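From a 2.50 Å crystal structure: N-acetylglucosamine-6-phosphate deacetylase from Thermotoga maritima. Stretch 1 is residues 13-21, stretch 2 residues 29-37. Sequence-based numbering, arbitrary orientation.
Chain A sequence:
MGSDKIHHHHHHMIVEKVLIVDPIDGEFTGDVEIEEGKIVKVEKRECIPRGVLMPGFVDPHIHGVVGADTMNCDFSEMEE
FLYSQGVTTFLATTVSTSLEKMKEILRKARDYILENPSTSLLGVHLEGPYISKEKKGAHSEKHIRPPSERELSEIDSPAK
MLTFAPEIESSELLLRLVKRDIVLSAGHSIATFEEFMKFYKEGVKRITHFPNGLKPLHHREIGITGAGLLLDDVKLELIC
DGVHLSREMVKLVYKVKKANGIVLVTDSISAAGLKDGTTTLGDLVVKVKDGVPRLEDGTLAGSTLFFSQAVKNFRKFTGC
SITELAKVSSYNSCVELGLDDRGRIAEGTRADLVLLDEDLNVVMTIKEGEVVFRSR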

HETATM    1  N   MSE A  13       5.882  40.997  16.956  1.00 60.82           N
HETATM    2  CA  MSE A  13       6.147  40.607  18.369  1.00 61.50           C
HETATM    3  C   MSE A  13       4.979  39.803  18.926  1.00 58.52           C
HETATM    4  O   MSE A  13       5.152  38.945  19.786  1.00 58.54           O
HETATM    5  CB  MSE A  13       6.406  41.839  19.250  1.00 66.70           C
HETATM    6  CG  MSE A  13       7.003  41.466  20.610  1.00 75.02           C
HETATM    7 SE   MSE A  13       8.518  42.572  21.304  1.00 89.79          SE
HETATM    8  CE  MSE A  13      10.080  41.705  20.508  1.00 84.75           C
ATOM      9  N   ILE A  14       3.781  40.059  18.433  1.00 55.62           N
ATOM     10  CA  ILE A  14       2.635  39.305  18.915  1.00 53.25           C
ATOM     11  C   ILE A  14       1.551  39.061  17.852  1.00 50.93           C
ATOM     12  O   ILE A  14       1.120  39.989  17.164  1.00 50.36           O
ATOM     13  CB  ILE A  14       2.039  39.996  20.159  1.00 53.84           C
ATOM     14  CG1 ILE A  14       0.833  39.223  20.673  1.00 56.32           C
ATOM     15  CG2 ILE A  14       1.627  41.398  19.826  1.00 55.89           C
ATOM     16  CD1 ILE A  14       0.614  39.444  22.174  1.00 59.11           C
ATOM     17  N   VAL A  15       1.137  37.805  17.683  1.00 47.27           N
ATOM     18  CA  VAL A  15       0.085  37.485  16.707  1.00 43.24           C
ATOM     19  C   VAL A  15      -1.078  37.006  17.552  1.00 42.65           C
ATOM     20  O   VAL A  15      -0.952  36.009  18.252  1.00 41.64           O
ATOM     21  CB  VAL A  15       0.515  36.356  15.750  1.00 41.60           C
ATOM     22  CG1 VAL A  15      -0.552  36.126  14.703  1.00 38.71           C
ATOM     23  CG2 VAL A  15       1.834  36.703  15.099  1.00 37.83           C
ATOM     24  N   GLU A  16      -2.199  37.718  17.498  1.00 43.44           N
ATOM     25  CA  GLU A  16      -3.363  37.365  18.315  1.00 45.84           C
ATOM     26  C   GLU A  16      -4.594  36.854  17.587  1.00 45.20           C
ATOM     27  O   GLU A  16      -4.740  37.032  16.383  1.00 46.01           O
ATOM     28  CB  GLU A  16      -3.798  38.552  19.201  1.00 47.79           C
ATOM     29  CG  GLU A  16      -4.161  39.843  18.438  1.00 53.71           C
ATOM     30  CD  GLU A  16      -4.745  40.953  19.350  1.00 57.69           C
ATOM     31  OE1 GLU A  16      -4.257  41.086  20.509  1.00 57.60           O
ATOM     32  OE2 GLU A  16      -5.684  41.686  18.899  1.00 57.19           O
ATOM     33  N   LYS A  17      -5.467  36.217  18.362  1.00 44.58           N
ATOM     34  CA  LYS A  17      -6.724  35.686  17.886  1.00 45.48           C
ATOM     35  C   LYS A  17      -6.543  34.866  16.616  1.00 44.27           C
ATOM     36  O   LYS A  17      -7.130  35.174  15.568  1.00 43.67           O
ATOM     37  CB  LYS A  17      -7.705  36.838  17.614  1.00 49.12           C
ATOM     38  CG  LYS A  17      -7.947  37.791  18.786  1.00 52.01           C
ATOM     39  CD  LYS A  17      -8.906  38.924  18.390  1.00 54.94           C
ATOM     40  CE  LYS A  17      -8.377  39.781  17.220  1.00 57.40           C
ATOM     41  NZ  LYS A  17      -8.281  39.067  15.902  1.00 58.35           N
ATOM     42  N   VAL A  18      -5.731  33.821  16.697  1.00 41.61           N
ATOM     43  CA  VAL A  18      -5.513  33.002  15.517  1.00 38.83           C
ATOM     44  C   VAL A  18      -5.734  31.535  15.765  1.00 36.80           C
ATOM     45  O   VAL A  18      -5.768  31.076  16.908  1.00 38.42           O
ATOM     46  CB  VAL A  18      -4.062  33.183  14.931  1.00 38.19           C
ATOM     47  CG1 VAL A  18      -3.976  34.478  14.201  1.00 36.38           C
ATOM     48  CG2 VAL A  18      -2.995  33.102  16.037  1.00 36.20           C
ATOM     49  N   LEU A  19      -5.902  30.802  14.681  1.00 34.69           N
ATOM     50  CA  LEU A  19      -6.042  29.370  14.778  1.00 33.89           C
ATOM     51  C   LEU A  19      -4.596  28.875  14.785  1.00 33.15           C
ATOM     52  O   LEU A  19      -3.994  28.722  13.734  1.00 33.22           O
ATOM     53  CB  LEU A  19      -6.753  28.817  13.554  1.00 33.02           C
ATOM     54  CG  LEU A  19      -7.451  27.485  13.807  1.00 34.25           C
ATOM     55  CD1 LEU A  19      -7.914  26.905  12.446  1.00 34.85           C
ATOM     56  CD2 LEU A  19      -6.539  26.525  14.516  1.00 31.64           C
ATOM     57  N   ILE A  20      -4.041  28.661  15.975  1.00 33.58           N
ATOM     58  CA  ILE A  20      -2.667  28.184  16.136  1.00 32.61           C
ATOM     59  C   ILE A  20      -2.565  26.699  15.762  1.00 32.05           C
ATOM     60  O   ILE A  20      -3.359  25.877  16.225  1.00 31.10           O
ATOM     61  CB  ILE A  20      -2.210  28.327  17.587  1.00 32.89           C
ATOM     62  CG1 ILE A  20      -2.352  29.783  18.019  1.00 35.13           C
ATOM     63  CG2 ILE A  20      -0.762  27.806  17.748  1.00 32.23           C
ATOM     64  CD1 ILE A  20      -2.359  29.948  19.563  1.00 34.36           C
ATOM     65  N   VAL A  21      -1.575  26.350  14.958  1.00 29.31           N
ATOM     66  CA  VAL A  21      -1.441  24.973  14.563  1.00 29.22           C
ATOM     67  C   VAL A  21      -0.064  24.434  14.828  1.00 30.67           C
ATOM     68  O   VAL A  21       0.893  24.844  14.187  1.00 31.60           O
ATOM     69  CB  VAL A  21      -1.732  24.795  13.068  1.00 29.37           C
ATOM     70  CG1 VAL A  21      -1.746  23.350  12.722  1.00 28.17           C
ATOM     71  CG2 VAL A  21      -3.046  25.477  12.694  1.00 29.02           C
TER
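Stretch 2 29-37: TGDVEIEEG

Residues 29-35 of stretch 2 form one extended strand, antiparallel to strand 14-16 (175° between directions, axes 4.7 Å apart at closest) and crossing strand 18-21 at 80°, because stretch 1 turns a corner at Lys17 (phi/psi 49/59). Val15 and Val32 make the central hydrogen-bonded pair, Val15 N to Val32 O 2.9 Å and Val32 N to Val15 O 2.8 Å; Ile34 N adds a bond to Met13 O (2.7 Å). Between Val15 and Val18 the register shifts by one, a beta bulge, and beyond it Val18 N bonds Gly30 O at 3.0 Å, with Gly30 N to Val18 O at 3.1 Å in return. At the bulge, the Asp31 CA-to-CB bond runs sideways and chi1 m (-54°) brings its carboxylate nearer to stretch 1, where OD2 accepts from Lys17 N at 2.7 Å, while OD1 is bonded elsewhere in the structure. The Lys17 CA-to-CB bond points away from stretch 2. Val15 and Val32, both t, share one sheet face with Val18 (m). Ile20 (m, t) points toward stretch 2, its CG1 4.0 Å from Val32 CG2 and its CD1 3.5 Å from Gly30 CA; an ideal CB on Gly30 would clash with that methyl at 2.8 Å. On the face of Ile14 and Glu33, the extended Ile14 (t, t) sets CD1 4.2 Å from Glu33 OE2. Selenomethionine Met13 starts away, yet its CE returns to 4.0 Å from Glu35 CA.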

ATOM      1  N   THR A  29      -7.391  28.093  19.137  1.00 42.81           N
ATOM      2  CA  THR A  29      -7.366  29.551  19.073  1.00 44.11           C
ATOM      3  C   THR A  29      -6.541  30.083  20.223  1.00 44.25           C
ATOM      4  O   THR A  29      -6.530  29.512  21.317  1.00 45.38           O
ATOM      5  CB  THR A  29      -8.767  30.162  19.167  1.00 45.05           C
ATOM      6  OG1 THR A  29      -9.354  29.824  20.432  1.00 47.33           O
ATOM      7  CG2 THR A  29      -9.642  29.647  18.050  1.00 44.16           C
ATOM      8  N   GLY A  30      -5.841  31.175  19.964  1.00 44.62           N
ATOM      9  CA  GLY A  30      -4.996  31.779  20.983  1.00 44.77           C
ATOM     10  C   GLY A  30      -4.106  32.884  20.420  1.00 45.01           C
ATOM     11  O   GLY A  30      -4.385  33.453  19.354  1.00 45.36           O
ATOM     12  N   ASP A  31      -3.033  33.194  21.141  1.00 45.47           N
ATOM     13  CA  ASP A  31      -2.092  34.234  20.730  1.00 45.74           C
ATOM     14  C   ASP A  31      -0.681  33.660  20.861  1.00 44.21           C
ATOM     15  O   ASP A  31      -0.435  32.788  21.716  1.00 41.41           O
ATOM     16  CB  ASP A  31      -2.225  35.479  21.633  1.00 48.99           C
ATOM     17  CG  ASP A  31      -3.663  36.024  21.706  1.00 52.56           C
ATOM     18  OD1 ASP A  31      -3.964  36.830  22.632  1.00 55.91           O
ATOM     19  OD2 ASP A  31      -4.498  35.657  20.851  1.00 54.16           O
ATOM     20  N   VAL A  32       0.226  34.126  19.997  1.00 42.72           N
ATOM     21  CA  VAL A  32       1.617  33.680  20.018  1.00 41.77           C
ATOM     22  C   VAL A  32       2.500  34.913  20.221  1.00 42.94           C
ATOM     23  O   VAL A  32       2.299  35.958  19.592  1.00 41.95           O
ATOM     24  CB  VAL A  32       2.032  32.931  18.701  1.00 40.21           C
ATOM     25  CG1 VAL A  32       3.521  32.543  18.761  1.00 37.83           C
ATOM     26  CG2 VAL A  32       1.188  31.690  18.500  1.00 36.42           C
ATOM     27  N   GLU A  33       3.473  34.773  21.112  1.00 44.67           N
ATOM     28  CA  GLU A  33       4.386  35.848  21.454  1.00 47.64           C
ATOM     29  C   GLU A  33       5.805  35.563  20.985  1.00 47.21           C
ATOM     30  O   GLU A  33       6.404  34.543  21.341  1.00 46.04           O
ATOM     31  CB  GLU A  33       4.380  36.045  22.960  1.00 51.87           C
ATOM     32  CG  GLU A  33       4.524  37.480  23.411  1.00 58.73           C
ATOM     33  CD  GLU A  33       4.250  37.621  24.909  1.00 63.27           C
ATOM     34  OE1 GLU A  33       5.055  37.089  25.724  1.00 66.10           O
ATOM     35  OE2 GLU A  33       3.223  38.253  25.270  1.00 65.18           O
ATOM     36  N   ILE A  34       6.326  36.503  20.204  1.00 47.64           N
ATOM     37  CA  ILE A  34       7.657  36.438  19.615  1.00 47.37           C
ATOM     38  C   ILE A  34       8.614  37.490  20.159  1.00 48.26           C
ATOM     39  O   ILE A  34       8.337  38.690  20.091  1.00 47.69           O
ATOM     40  CB  ILE A  34       7.569  36.642  18.116  1.00 46.08           C
ATOM     41  CG1 ILE A  34       6.529  35.675  17.535  1.00 45.90           C
ATOM     42  CG2 ILE A  34       8.932  36.467  17.505  1.00 45.50           C
ATOM     43  CD1 ILE A  34       6.349  35.797  16.053  1.00 43.37           C
ATOM     44  N   GLU A  35       9.742  37.022  20.684  1.00 50.27           N
ATOM     45  CA  GLU A  35      10.789  37.874  21.249  1.00 52.90           C
ATOM     46  C   GLU A  35      12.089  37.604  20.476  1.00 53.09           C
ATOM     47  O   GLU A  35      12.674  36.526  20.565  1.00 51.47           O
ATOM     48  CB  GLU A  35      10.964  37.563  22.752  1.00 56.59           C
ATOM     49  CG  GLU A  35      11.936  38.484  23.544  1.00 61.82           C
ATOM     50  CD  GLU A  35      11.790  38.350  25.082  1.00 64.63           C
ATOM     51  OE1 GLU A  35      11.941  37.219  25.607  1.00 64.87           O
ATOM     52  OE2 GLU A  35      11.521  39.378  25.764  1.00 66.19           O
ATOM     53  N   GLU A  36      12.516  38.591  19.697  1.00 54.90           N
ATOM     54  CA  GLU A  36      13.721  38.475  18.891  1.00 55.66           C
ATOM     55  C   GLU A  36      13.874  37.068  18.302  1.00 54.41           C
ATOM     56  O   GLU A  36      14.682  36.255  18.762  1.00 53.57           O
ATOM     57  CB  GLU A  36      14.960  38.835  19.722  1.00 59.13           C
ATOM     58  CG  GLU A  36      16.125  39.330  18.869  1.00 63.11           C
ATOM     59  CD  GLU A  36      17.334  39.770  19.693  1.00 66.00           C
ATOM     60  OE1 GLU A  36      17.916  38.910  20.409  1.00 66.16           O
ATOM     61  OE2 GLU A  36      17.698  40.975  19.615  1.00 66.39           O
ATOM     62  N   GLY A  37      13.058  36.790  17.292  1.00 52.74           N
ATOM     63  CA  GLY A  37      13.104  35.512  16.595  1.00 50.48           C
ATOM     64  C   GLY A  37      12.811  34.242  17.361  1.00 47.50           C
ATOM     65  O   GLY A  37      12.994  33.143  16.842  1.00 46.01           O
TER